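Local coordinates for cytoplasmic export protein 1 (Saccharomyces cerevisiae, PDB 3VWA) that belongs to the nuclear tRNA export machinery, where it may collect tRNA from export receptors at the nuclear pore and pass aminoacylated tRNA to translation, at residues 18-23 and 91-96; 13-18 and 83-88; 36-41 and 72-77; 117-122 and 144-149. One frame throughout, in Å; residues are numbered along the deposited sequence.

Interaction 1 (18-23 and 91-96); sequences TAITET and VVPFPW
Ile-20 makes the closest touch of this small surface contact, its end meeting the ring of Pro-93. Ile-20 CB is still 5.5 Å from Pro-93 CG. From there the two branches part: CG2 runs back beside the backbone N, whereas CG1 takes the place between the backbone N and the carbonyl carbon (chi1 75°) and heads for the proline. Ile-20 CG1 comes within 4.4 Å of Pro-93 CD without close packing. The chain then continues extended, chi2 -172°, and its tip makes the real touch, Ile-20 CD1 to Pro-93 CD at 3.8 Å. Beside it Thr-21 adds a looser approach, its CB 4.3 Å from Pro-93 CG. Ile-20 and Thr-21 form a classic beta bulge opposite Cys-28, consistent with both being turned toward the proline. By comparison with kinases, residues 91-96 probably correspond to the linker between the lobes of this kinase-like domain, which the first hairpin approaches here. Strand 21-22 is held by strand 26-33, while strand 92-93 pairs with strand 136-138, where Phe-137 touches Pro-93, and the following Phe-94 and Trp-96 rest on helix 186-198.

Interaction 2 (13-18 and 83-88); sequences YTIEET and STFIVT
Val-87, Tyr-13 and Ile-15 supply most of the surface hidden here, and the first two meet as a CH-pi pair. Val-87 lays its CG1 methyl over one face of the Tyr-13 ring, 3.9 Å from the centroid and only 9° off the ring normal. That methyl is therefore nearly centred on the ring. Its sister branch extends the cover to the CD2-CE2 side of the ring, Val-87 CG2 lying 4.1 Å from Tyr-13 CE2. The fork is set by CG1 standing anti to the backbone N (chi1 -167°), which leaves both methyls directed at the aromatic group.

Two residues further along strand 13-15, Ile-15 meets Phe-85 from the opposite direction. Its CD1 approaches the far end of the phenyl ring obliquely, 3.9 Å from Phe-85 CZ and 4.2 Å from Phe-85 CE1. The ring itself is lodged among Phe-77, Val-42 and Phe-11.

Strand 13-15 is hydrogen-bonded to strand 26-33 and not to strand 85-89, so the two segments are joined through side chains inside the curl of the N-lobe sheet of the kinase-like domain. The polar end of Tyr-13 is taken up elsewhere, its OH hydrogen-bonding with Glu-75 OE2. Between the segments the chemistry is wholly apolar: the contact rests on dispersion, a CH-pi approach and the close fit of a branched methyl pair to a ring face, while backbone bonding is made to other strands.

Interaction 3 (36-41 and 72-77); sequences DSLPVT and TVLETF
The classic beta bulge formed by Leu-74 and Glu-75, both facing Val-87, belongs to the edge of the N-lobe sheet, and from it Leu-74 reaches over to Val-40 and Leu-38. One methyl does all the touching: Leu-74 CD2 lies 3.8 Å from Val-40 CG1. The same methyl also meets the end of Leu-38, though at 4.5 Å from Leu-38 CD2 this is only a loose approach. The side chains of Val-40 and Leu-74 cross obliquely, and a single branch of the valine is used, since Val-40 CG2 stays 5.8 Å from Leu-74 CD2. With chi2 at 8°, Leu-74 has CD1 nearly eclipsing CA, and CD2 is the branch left directed at Val-40.

In the kinase-like fold, strands 39-45 and 73-77 are both partners of strand 85-89, which lies between them. The contact is thus one between second neighbours, spanning the intervening strand at Val-87, whose side chain touches Val-40. Backbone bonds tie the two flanking strands to it, from Thr-41 to Thr-88 on one side and from Leu-74 and Glu-75 to Val-87 on the other.

Arg-33, from strand 26-33, touches Leu-38, Val-40 and Leu-74 alike, and its NH2 forms a salt bridge with Asp-36 OD1 in the turn that precedes strand 39-45. Within that turn Ser-37 OG donates to Asp-36 O at 2.8 Å, lying in the carbonyl plane on a lone pair at a C=O...donor angle of 108°.

Interaction 4 (117-122 and 144-149); sequences LATLGF and WVLFGL
Leu-146 packs on Thr-119 and Leu-120 in a buried helix-on-strand contact of the kinase-like domain, where helix 106-122 of the C-terminal lobe backs strand 144-146 of a small antiparallel sheet. The strand side is carried by one methyl. Leu-146 CD1 lies 4.1 Å from Leu-120 CD2, the two leucines crossing at about a right angle. Leu-146 CD1 is equally 4.1 Å from Thr-119 CG2, where the side chains slide past each other in opposite directions. With CG2 anti to the backbone N and OG1 beside it (chi1 -54°), Thr-119 turns its methyl to Leu-146 and its hydroxyl elsewhere.

Beyond the pair, Leu-120 also packs on Leu-191 of helix 186-198 and Ile-222 of helix 222-231, while the backbone of Leu-146 is bonded to Gly-69 and Cys-71, between helix 52-64 and strand 73-77. Gln-115, one helical turn before Thr-119, adds polar links: its OE1 accepts from Trp-144 N and its carbonyl O is hydrogen-bonded with Thr-119 OG1. A water completes the bridge from helix to strand, 2.8 Å from Thr-119 OG1 and donating to Trp-144 O at the same distance of 2.8 Å.

How the interactions relate
All four contacts lie in the kinase-like domain at the N-terminal end of this fragment, apart from its HEAT repeats. Interactions 2 and 3 are the closest pair, with centres about 9 Å apart; strand 85-89 forms one side of interaction 2 and lies between the two segments of interaction 3. Interaction 2 is buried and aliphatic on aromatic, interaction 3 only partly buried and aliphatic. Interaction 1 is a surface touch; its first segment follows on from that of interaction 2, and it meets interaction 3 where Val-91 N bonds Thr-41 OG1. Interaction 4, buried in the other lobe, differs in having a water bridge. It reaches interaction 1 through Phe-94 and Trp-144, edge to face, yet does not touch interactions 2 or 3.

Interaction 1 (18-23 and 91-96)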
# COMPACT_ATOMS: atom_id res chain seq x y z
N THR A 18 -0.70 -2.71 -26.37
CA THR A 18 0.29 -3.79 -26.24
C THR A 18 -0.12 -4.85 -25.20
O THR A 18 -0.39 -4.49 -24.06
CB THR A 18 1.68 -3.23 -25.88
OG1 THR A 18 2.08 -2.27 -26.87
CG2 THR A 18 2.74 -4.34 -25.80
N ALA A 19 -0.15 -6.13 -25.60
CA ALA A 19 -0.53 -7.21 -24.69
C ALA A 19 0.47 -7.26 -23.56
O ALA A 19 1.61 -6.86 -23.74
CB ALA A 19 -0.62 -8.55 -25.43
N ILE A 20 0.03 -7.71 -22.38
CA ILE A 20 0.92 -7.76 -21.22
C ILE A 20 1.55 -9.15 -21.13
O ILE A 20 2.65 -9.32 -20.60
CB ILE A 20 0.25 -7.33 -19.87
CG1 ILE A 20 -0.69 -8.42 -19.34
CG2 ILE A 20 -0.45 -5.98 -20.01
CD1 ILE A 20 -1.53 -8.02 -18.14
N THR A 21 0.81 -10.14 -21.63
CA THR A 21 1.27 -11.51 -21.79
C THR A 21 0.72 -11.99 -23.13
O THR A 21 -0.36 -11.52 -23.59
CB THR A 21 0.76 -12.44 -20.67
OG1 THR A 21 1.49 -13.65 -20.68
CG2 THR A 21 -0.62 -12.85 -20.94
N GLU A 22 1.45 -12.92 -23.72
CA GLU A 22 1.15 -13.52 -25.00
C GLU A 22 1.38 -14.99 -24.80
O GLU A 22 2.26 -15.36 -24.05
CB GLU A 22 2.18 -13.05 -26.01
CG GLU A 22 1.66 -12.09 -27.06
CD GLU A 22 2.06 -12.53 -28.45
OE1 GLU A 22 3.16 -13.10 -28.64
OE2 GLU A 22 1.26 -12.31 -29.37
N THR A 23 0.64 -15.82 -25.52
CA THR A 23 0.78 -17.27 -25.48
C THR A 23 0.54 -17.71 -26.91
O THR A 23 0.26 -16.88 -27.76
CB THR A 23 -0.18 -17.85 -24.41
OG1 THR A 23 0.54 -17.94 -23.18
CG2 THR A 23 -0.75 -19.18 -24.75
N VAL A 91 -7.60 -9.22 -14.39
CA VAL A 91 -6.70 -10.16 -13.76
C VAL A 91 -5.25 -9.81 -14.13
O VAL A 91 -5.00 -9.03 -15.06
CB VAL A 91 -6.98 -11.60 -14.17
CG1 VAL A 91 -8.22 -12.12 -13.48
CG2 VAL A 91 -7.03 -11.75 -15.71
N VAL A 92 -4.33 -10.42 -13.38
CA VAL A 92 -2.88 -10.24 -13.50
C VAL A 92 -2.29 -11.63 -13.69
O VAL A 92 -2.63 -12.57 -12.96
CB VAL A 92 -2.28 -9.50 -12.26
CG1 VAL A 92 -0.75 -9.47 -12.30
CG2 VAL A 92 -2.77 -8.05 -12.25
N PRO A 93 -1.50 -11.82 -14.73
CA PRO A 93 -0.92 -13.16 -14.83
C PRO A 93 0.13 -13.41 -13.73
O PRO A 93 0.84 -12.52 -13.37
CB PRO A 93 -0.28 -13.19 -16.21
CG PRO A 93 -0.02 -11.74 -16.55
CD PRO A 93 -1.01 -10.90 -15.77
N PHE A 94 0.15 -14.59 -13.17
CA PHE A 94 1.05 -14.92 -12.12
C PHE A 94 2.48 -14.52 -12.50
O PHE A 94 2.94 -14.84 -13.58
CB PHE A 94 0.93 -16.40 -11.84
CG PHE A 94 1.64 -16.81 -10.61
CD1 PHE A 94 0.95 -16.95 -9.43
CD2 PHE A 94 3.01 -17.10 -10.64
CE1 PHE A 94 1.62 -17.34 -8.27
CE2 PHE A 94 3.65 -17.51 -9.53
CZ PHE A 94 2.96 -17.62 -8.33
N PRO A 95 3.16 -13.78 -11.61
CA PRO A 95 4.54 -13.30 -11.88
C PRO A 95 5.56 -14.38 -11.61
O PRO A 95 6.16 -14.46 -10.53
CB PRO A 95 4.70 -12.11 -10.93
CG PRO A 95 3.72 -12.36 -9.84
CD PRO A 95 2.57 -13.14 -10.43
N TRP A 96 5.71 -15.26 -12.59
CA TRP A 96 6.70 -16.36 -12.46
C TRP A 96 8.08 -15.81 -12.34
O TRP A 96 8.87 -16.33 -11.58
CB TRP A 96 6.59 -17.34 -13.60
CG TRP A 96 5.31 -18.12 -13.56
CD1 TRP A 96 4.15 -17.91 -14.31
CD2 TRP A 96 5.00 -19.29 -12.70
NE1 TRP A 96 3.18 -18.85 -13.99
CE2 TRP A 96 3.62 -19.69 -13.02
CE3 TRP A 96 5.70 -20.00 -11.72
CZ2 TRP A 96 3.00 -20.75 -12.40
CZ3 TRP A 96 5.06 -21.06 -11.09
CH2 TRP A 96 3.75 -21.43 -11.42

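Interaction 2 (13-18 and 83-88)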
# COMPACT_ATOMS: atom_id res chain seq x y z
N TYR A 13 -15.75 -2.16 -24.95
CA TYR A 13 -14.56 -2.06 -24.13
C TYR A 13 -13.49 -1.33 -24.88
O TYR A 13 -13.45 -1.36 -26.13
CB TYR A 13 -14.08 -3.46 -23.74
CG TYR A 13 -15.20 -4.31 -23.12
CD1 TYR A 13 -15.50 -4.23 -21.77
CD2 TYR A 13 -15.97 -5.17 -23.90
CE1 TYR A 13 -16.52 -5.00 -21.21
CE2 TYR A 13 -16.97 -5.94 -23.36
CZ TYR A 13 -17.26 -5.85 -22.02
OH TYR A 13 -18.27 -6.61 -21.48
N THR A 14 -12.63 -0.63 -24.16
CA THR A 14 -11.42 -0.15 -24.82
C THR A 14 -10.29 -1.13 -24.52
O THR A 14 -10.29 -1.77 -23.48
CB THR A 14 -11.03 1.23 -24.31
OG1 THR A 14 -10.78 1.13 -22.91
CG2 THR A 14 -12.15 2.25 -24.56
N ILE A 15 -9.34 -1.25 -25.41
CA ILE A 15 -8.27 -2.22 -25.24
C ILE A 15 -6.96 -1.50 -25.40
O ILE A 15 -6.75 -0.73 -26.37
CB ILE A 15 -8.33 -3.36 -26.30
CG1 ILE A 15 -9.68 -4.05 -26.27
CG2 ILE A 15 -7.20 -4.38 -26.11
CD1 ILE A 15 -9.93 -4.88 -27.52
N GLU A 16 -6.07 -1.73 -24.46
CA GLU A 16 -4.75 -1.13 -24.60
C GLU A 16 -4.00 -1.78 -25.75
O GLU A 16 -4.33 -2.90 -26.18
CB GLU A 16 -3.97 -1.20 -23.31
CG GLU A 16 -4.43 -0.18 -22.27
CD GLU A 16 -3.27 0.23 -21.41
OE1 GLU A 16 -2.96 -0.54 -20.47
OE2 GLU A 16 -2.65 1.29 -21.70
N GLU A 17 -3.01 -1.05 -26.25
CA GLU A 17 -2.37 -1.34 -27.52
C GLU A 17 -1.40 -2.52 -27.49
O GLU A 17 -1.27 -3.22 -28.49
CB GLU A 17 -1.66 -0.08 -28.04
CG GLU A 17 -1.29 -0.13 -29.51
CD GLU A 17 -1.58 1.18 -30.24
OE1 GLU A 17 -0.70 1.62 -31.03
OE2 GLU A 17 -2.68 1.78 -30.04
N THR A 18 -0.70 -2.71 -26.37
CA THR A 18 0.29 -3.79 -26.24
C THR A 18 -0.12 -4.85 -25.20
O THR A 18 -0.39 -4.49 -24.06
CB THR A 18 1.68 -3.23 -25.88
OG1 THR A 18 2.08 -2.27 -26.87
CG2 THR A 18 2.74 -4.34 -25.80
N SER A 83 -11.27 -10.63 -34.15
CA SER A 83 -12.01 -9.98 -33.04
C SER A 83 -12.60 -11.02 -32.07
O SER A 83 -13.72 -10.85 -31.56
CB SER A 83 -13.14 -9.07 -33.52
OG SER A 83 -12.67 -7.75 -33.72
N THR A 84 -11.87 -12.10 -31.84
CA THR A 84 -12.38 -13.17 -30.96
C THR A 84 -11.86 -12.96 -29.52
O THR A 84 -10.65 -13.08 -29.26
CB THR A 84 -12.11 -14.55 -31.58
OG1 THR A 84 -12.83 -14.61 -32.82
CG2 THR A 84 -12.60 -15.69 -30.70
N PHE A 85 -12.77 -12.60 -28.63
CA PHE A 85 -12.41 -12.19 -27.27
C PHE A 85 -13.16 -12.93 -26.19
O PHE A 85 -14.30 -13.38 -26.38
CB PHE A 85 -12.70 -10.72 -27.02
CG PHE A 85 -12.06 -9.77 -28.01
CD1 PHE A 85 -10.66 -9.71 -28.15
CD2 PHE A 85 -12.84 -8.87 -28.75
CE1 PHE A 85 -10.06 -8.80 -29.02
CE2 PHE A 85 -12.23 -7.95 -29.65
CZ PHE A 85 -10.85 -7.92 -29.78
N ILE A 86 -12.47 -13.06 -25.06
CA ILE A 86 -13.08 -13.35 -23.78
C ILE A 86 -12.71 -12.19 -22.85
O ILE A 86 -11.51 -11.89 -22.58
CB ILE A 86 -12.59 -14.69 -23.19
CG1 ILE A 86 -12.86 -15.86 -24.16
CG2 ILE A 86 -13.21 -14.92 -21.82
CD1 ILE A 86 -12.18 -17.18 -23.79
N VAL A 87 -13.74 -11.52 -22.35
CA VAL A 87 -13.52 -10.35 -21.50
C VAL A 87 -13.87 -10.69 -20.06
O VAL A 87 -14.99 -11.18 -19.76
CB VAL A 87 -14.32 -9.12 -21.98
CG1 VAL A 87 -13.82 -7.88 -21.26
CG2 VAL A 87 -14.17 -8.92 -23.48
N THR A 88 -12.90 -10.47 -19.16
CA THR A 88 -13.07 -10.95 -17.74
C THR A 88 -12.84 -9.81 -16.82
O THR A 88 -12.41 -8.73 -17.27
CB THR A 88 -12.02 -12.02 -17.34
OG1 THR A 88 -10.71 -11.45 -17.39
CG2 THR A 88 -12.12 -13.22 -18.26

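Interaction 3 (36-41 and 72-77)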
# COMPACT_ATOMS: atom_id res chain seq x y z
N ASP A 36 -19.01 2.09 -18.10
CA ASP A 36 -18.58 2.02 -16.70
C ASP A 36 -17.23 2.62 -16.29
O ASP A 36 -17.03 3.02 -15.15
CB ASP A 36 -18.47 0.53 -16.38
CG ASP A 36 -19.10 0.19 -15.08
OD1 ASP A 36 -19.16 -0.99 -14.72
OD2 ASP A 36 -19.55 1.14 -14.42
N SER A 37 -16.27 2.58 -17.21
CA SER A 37 -14.85 2.58 -16.87
C SER A 37 -14.40 1.46 -15.86
O SER A 37 -13.37 1.59 -15.22
CB SER A 37 -14.38 3.97 -16.43
OG SER A 37 -14.44 4.04 -15.03
N LEU A 38 -15.18 0.38 -15.72
CA LEU A 38 -14.70 -0.81 -14.96
C LEU A 38 -13.47 -1.47 -15.63
O LEU A 38 -13.59 -1.92 -16.75
CB LEU A 38 -15.80 -1.88 -14.82
CG LEU A 38 -15.31 -3.09 -14.00
CD1 LEU A 38 -15.37 -2.78 -12.52
CD2 LEU A 38 -16.15 -4.33 -14.26
N PRO A 39 -12.31 -1.54 -14.92
CA PRO A 39 -11.11 -2.24 -15.43
C PRO A 39 -11.38 -3.70 -15.77
O PRO A 39 -11.95 -4.41 -14.98
CB PRO A 39 -10.14 -2.19 -14.24
CG PRO A 39 -10.57 -0.97 -13.47
CD PRO A 39 -12.08 -1.03 -13.56
N VAL A 40 -10.96 -4.13 -16.95
CA VAL A 40 -11.22 -5.50 -17.38
C VAL A 40 -9.98 -6.06 -18.03
O VAL A 40 -9.04 -5.34 -18.33
CB VAL A 40 -12.37 -5.56 -18.43
CG1 VAL A 40 -13.68 -4.99 -17.86
CG2 VAL A 40 -11.97 -4.80 -19.70
N THR A 41 -9.98 -7.35 -18.25
CA THR A 41 -8.89 -7.95 -19.01
C THR A 41 -9.53 -8.58 -20.22
O THR A 41 -10.52 -9.29 -20.10
CB THR A 41 -8.18 -9.04 -18.19
OG1 THR A 41 -7.40 -8.36 -17.22
CG2 THR A 41 -7.23 -9.90 -19.05
N THR A 72 -13.54 -14.47 -13.87
CA THR A 72 -15.02 -14.26 -13.88
C THR A 72 -15.31 -13.58 -15.22
O THR A 72 -14.85 -12.44 -15.47
CB THR A 72 -15.48 -13.41 -12.65
OG1 THR A 72 -15.32 -14.17 -11.44
CG2 THR A 72 -17.01 -13.01 -12.75
N VAL A 73 -16.02 -14.29 -16.11
CA VAL A 73 -16.13 -13.80 -17.47
C VAL A 73 -17.25 -12.77 -17.54
O VAL A 73 -18.26 -12.91 -16.88
CB VAL A 73 -16.29 -14.93 -18.51
CG1 VAL A 73 -15.02 -15.80 -18.60
CG2 VAL A 73 -17.53 -15.78 -18.23
N LEU A 74 -17.04 -11.70 -18.30
CA LEU A 74 -18.05 -10.64 -18.43
C LEU A 74 -18.80 -10.79 -19.74
O LEU A 74 -20.03 -10.75 -19.76
CB LEU A 74 -17.44 -9.24 -18.29
CG LEU A 74 -17.27 -8.52 -16.93
CD1 LEU A 74 -17.60 -9.36 -15.71
CD2 LEU A 74 -15.85 -8.00 -16.84
N GLU A 75 -18.06 -11.00 -20.82
CA GLU A 75 -18.70 -11.16 -22.11
C GLU A 75 -17.77 -11.88 -23.09
O GLU A 75 -16.57 -11.79 -22.94
CB GLU A 75 -19.04 -9.76 -22.67
CG GLU A 75 -20.24 -9.78 -23.62
CD GLU A 75 -20.59 -8.42 -24.19
OE1 GLU A 75 -21.40 -8.41 -25.13
OE2 GLU A 75 -20.03 -7.38 -23.74
N THR A 76 -18.33 -12.57 -24.10
CA THR A 76 -17.57 -13.18 -25.18
C THR A 76 -17.99 -12.69 -26.59
O THR A 76 -19.16 -12.24 -26.77
CB THR A 76 -17.61 -14.71 -25.14
OG1 THR A 76 -18.95 -15.17 -25.43
CG2 THR A 76 -17.18 -15.23 -23.78
N PHE A 77 -17.04 -12.76 -27.54
CA PHE A 77 -17.22 -12.39 -28.97
C PHE A 77 -16.51 -13.41 -29.86
O PHE A 77 -15.34 -13.67 -29.63
CB PHE A 77 -16.59 -11.04 -29.26
CG PHE A 77 -17.07 -9.97 -28.35
CD1 PHE A 77 -18.20 -9.20 -28.68
CD2 PHE A 77 -16.44 -9.76 -27.12
CE1 PHE A 77 -18.66 -8.23 -27.79
CE2 PHE A 77 -16.89 -8.80 -26.25
CZ PHE A 77 -17.99 -8.03 -26.58

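Interaction 4 (117-122 and 144-149)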
# COMPACT_ATOMS: atom_id res chain seq x y z
N LEU A 117 -7.09 -25.35 -5.45
CA LEU A 117 -7.77 -26.58 -5.07
C LEU A 117 -9.28 -26.39 -4.86
O LEU A 117 -10.06 -27.25 -5.25
CB LEU A 117 -7.08 -27.20 -3.83
CG LEU A 117 -5.66 -27.75 -4.13
CD1 LEU A 117 -4.85 -28.01 -2.86
CD2 LEU A 117 -5.71 -29.08 -4.90
N ALA A 118 -9.73 -25.31 -4.25
CA ALA A 118 -11.18 -25.15 -4.11
C ALA A 118 -11.82 -25.06 -5.52
O ALA A 118 -12.91 -25.61 -5.74
CB ALA A 118 -11.51 -23.90 -3.30
N THR A 119 -11.13 -24.39 -6.45
CA THR A 119 -11.63 -24.26 -7.80
C THR A 119 -11.70 -25.59 -8.55
O THR A 119 -12.72 -25.88 -9.18
CB THR A 119 -10.79 -23.30 -8.58
OG1 THR A 119 -10.74 -22.09 -7.82
CG2 THR A 119 -11.42 -23.09 -9.98
N LEU A 120 -10.64 -26.38 -8.46
CA LEU A 120 -10.61 -27.73 -9.03
C LEU A 120 -11.61 -28.68 -8.36
O LEU A 120 -12.03 -29.69 -8.96
CB LEU A 120 -9.17 -28.29 -8.96
CG LEU A 120 -8.15 -27.49 -9.80
CD1 LEU A 120 -6.69 -27.76 -9.41
CD2 LEU A 120 -8.35 -27.67 -11.30
N GLY A 121 -12.03 -28.34 -7.15
CA GLY A 121 -13.15 -29.04 -6.50
C GLY A 121 -14.51 -28.74 -7.14
O GLY A 121 -15.36 -29.62 -7.28
N PHE A 122 -14.73 -27.49 -7.55
CA PHE A 122 -15.95 -27.11 -8.27
C PHE A 122 -15.94 -27.70 -9.68
O PHE A 122 -16.99 -27.96 -10.26
CB PHE A 122 -16.11 -25.61 -8.31
CG PHE A 122 -16.38 -24.98 -6.96
CD1 PHE A 122 -17.42 -25.45 -6.15
CD2 PHE A 122 -15.63 -23.91 -6.51
CE1 PHE A 122 -17.68 -24.87 -4.90
CE2 PHE A 122 -15.89 -23.33 -5.28
CZ PHE A 122 -16.91 -23.81 -4.47
N TRP A 144 -5.96 -16.50 -6.31
CA TRP A 144 -5.44 -17.18 -7.51
C TRP A 144 -6.61 -17.71 -8.24
O TRP A 144 -7.36 -18.48 -7.66
CB TRP A 144 -4.50 -18.33 -7.11
CG TRP A 144 -3.20 -17.83 -6.52
CD1 TRP A 144 -2.92 -16.54 -6.07
CD2 TRP A 144 -1.98 -18.60 -6.29
NE1 TRP A 144 -1.65 -16.45 -5.62
CE2 TRP A 144 -1.02 -17.66 -5.72
CE3 TRP A 144 -1.60 -19.94 -6.50
CZ2 TRP A 144 0.29 -18.06 -5.34
CZ3 TRP A 144 -0.29 -20.34 -6.10
CH2 TRP A 144 0.63 -19.41 -5.54
N VAL A 145 -6.73 -17.30 -9.51
CA VAL A 145 -7.79 -17.72 -10.45
C VAL A 145 -7.26 -18.44 -11.76
O VAL A 145 -6.10 -18.29 -12.14
CB VAL A 145 -8.77 -16.55 -10.76
CG1 VAL A 145 -9.60 -16.20 -9.51
CG2 VAL A 145 -8.03 -15.29 -11.28
N LEU A 146 -8.14 -19.19 -12.44
CA LEU A 146 -7.72 -20.08 -13.52
C LEU A 146 -8.27 -19.66 -14.87
O LEU A 146 -9.42 -19.22 -15.00
CB LEU A 146 -8.13 -21.53 -13.25
CG LEU A 146 -7.23 -22.28 -12.26
CD1 LEU A 146 -7.80 -23.65 -11.87
CD2 LEU A 146 -5.79 -22.39 -12.79
N PHE A 147 -7.41 -19.76 -15.85
CA PHE A 147 -7.79 -19.48 -17.19
C PHE A 147 -7.48 -20.68 -18.09
O PHE A 147 -6.63 -21.52 -17.77
CB PHE A 147 -7.04 -18.27 -17.69
CG PHE A 147 -7.27 -17.99 -19.12
CD1 PHE A 147 -8.48 -17.39 -19.54
CD2 PHE A 147 -6.32 -18.36 -20.09
CE1 PHE A 147 -8.72 -17.13 -20.89
CE2 PHE A 147 -6.55 -18.10 -21.44
CZ PHE A 147 -7.76 -17.49 -21.84
N GLY A 148 -8.15 -20.74 -19.24
CA GLY A 148 -7.76 -21.72 -20.26
C GLY A 148 -8.66 -22.92 -20.34
O GLY A 148 -8.36 -24.03 -19.86
N LEU A 149 -9.73 -22.73 -21.09
CA LEU A 149 -10.85 -23.62 -21.10
C LEU A 149 -10.90 -24.34 -22.48
O LEU A 149 -11.89 -25.00 -22.84
CB LEU A 149 -12.06 -22.74 -20.83
CG LEU A 149 -12.82 -22.79 -19.49
CD1 LEU A 149 -12.08 -23.43 -18.30
CD2 LEU A 149 -13.42 -21.43 -19.15
O HOH W 1 -8.58 -20.72 -8.85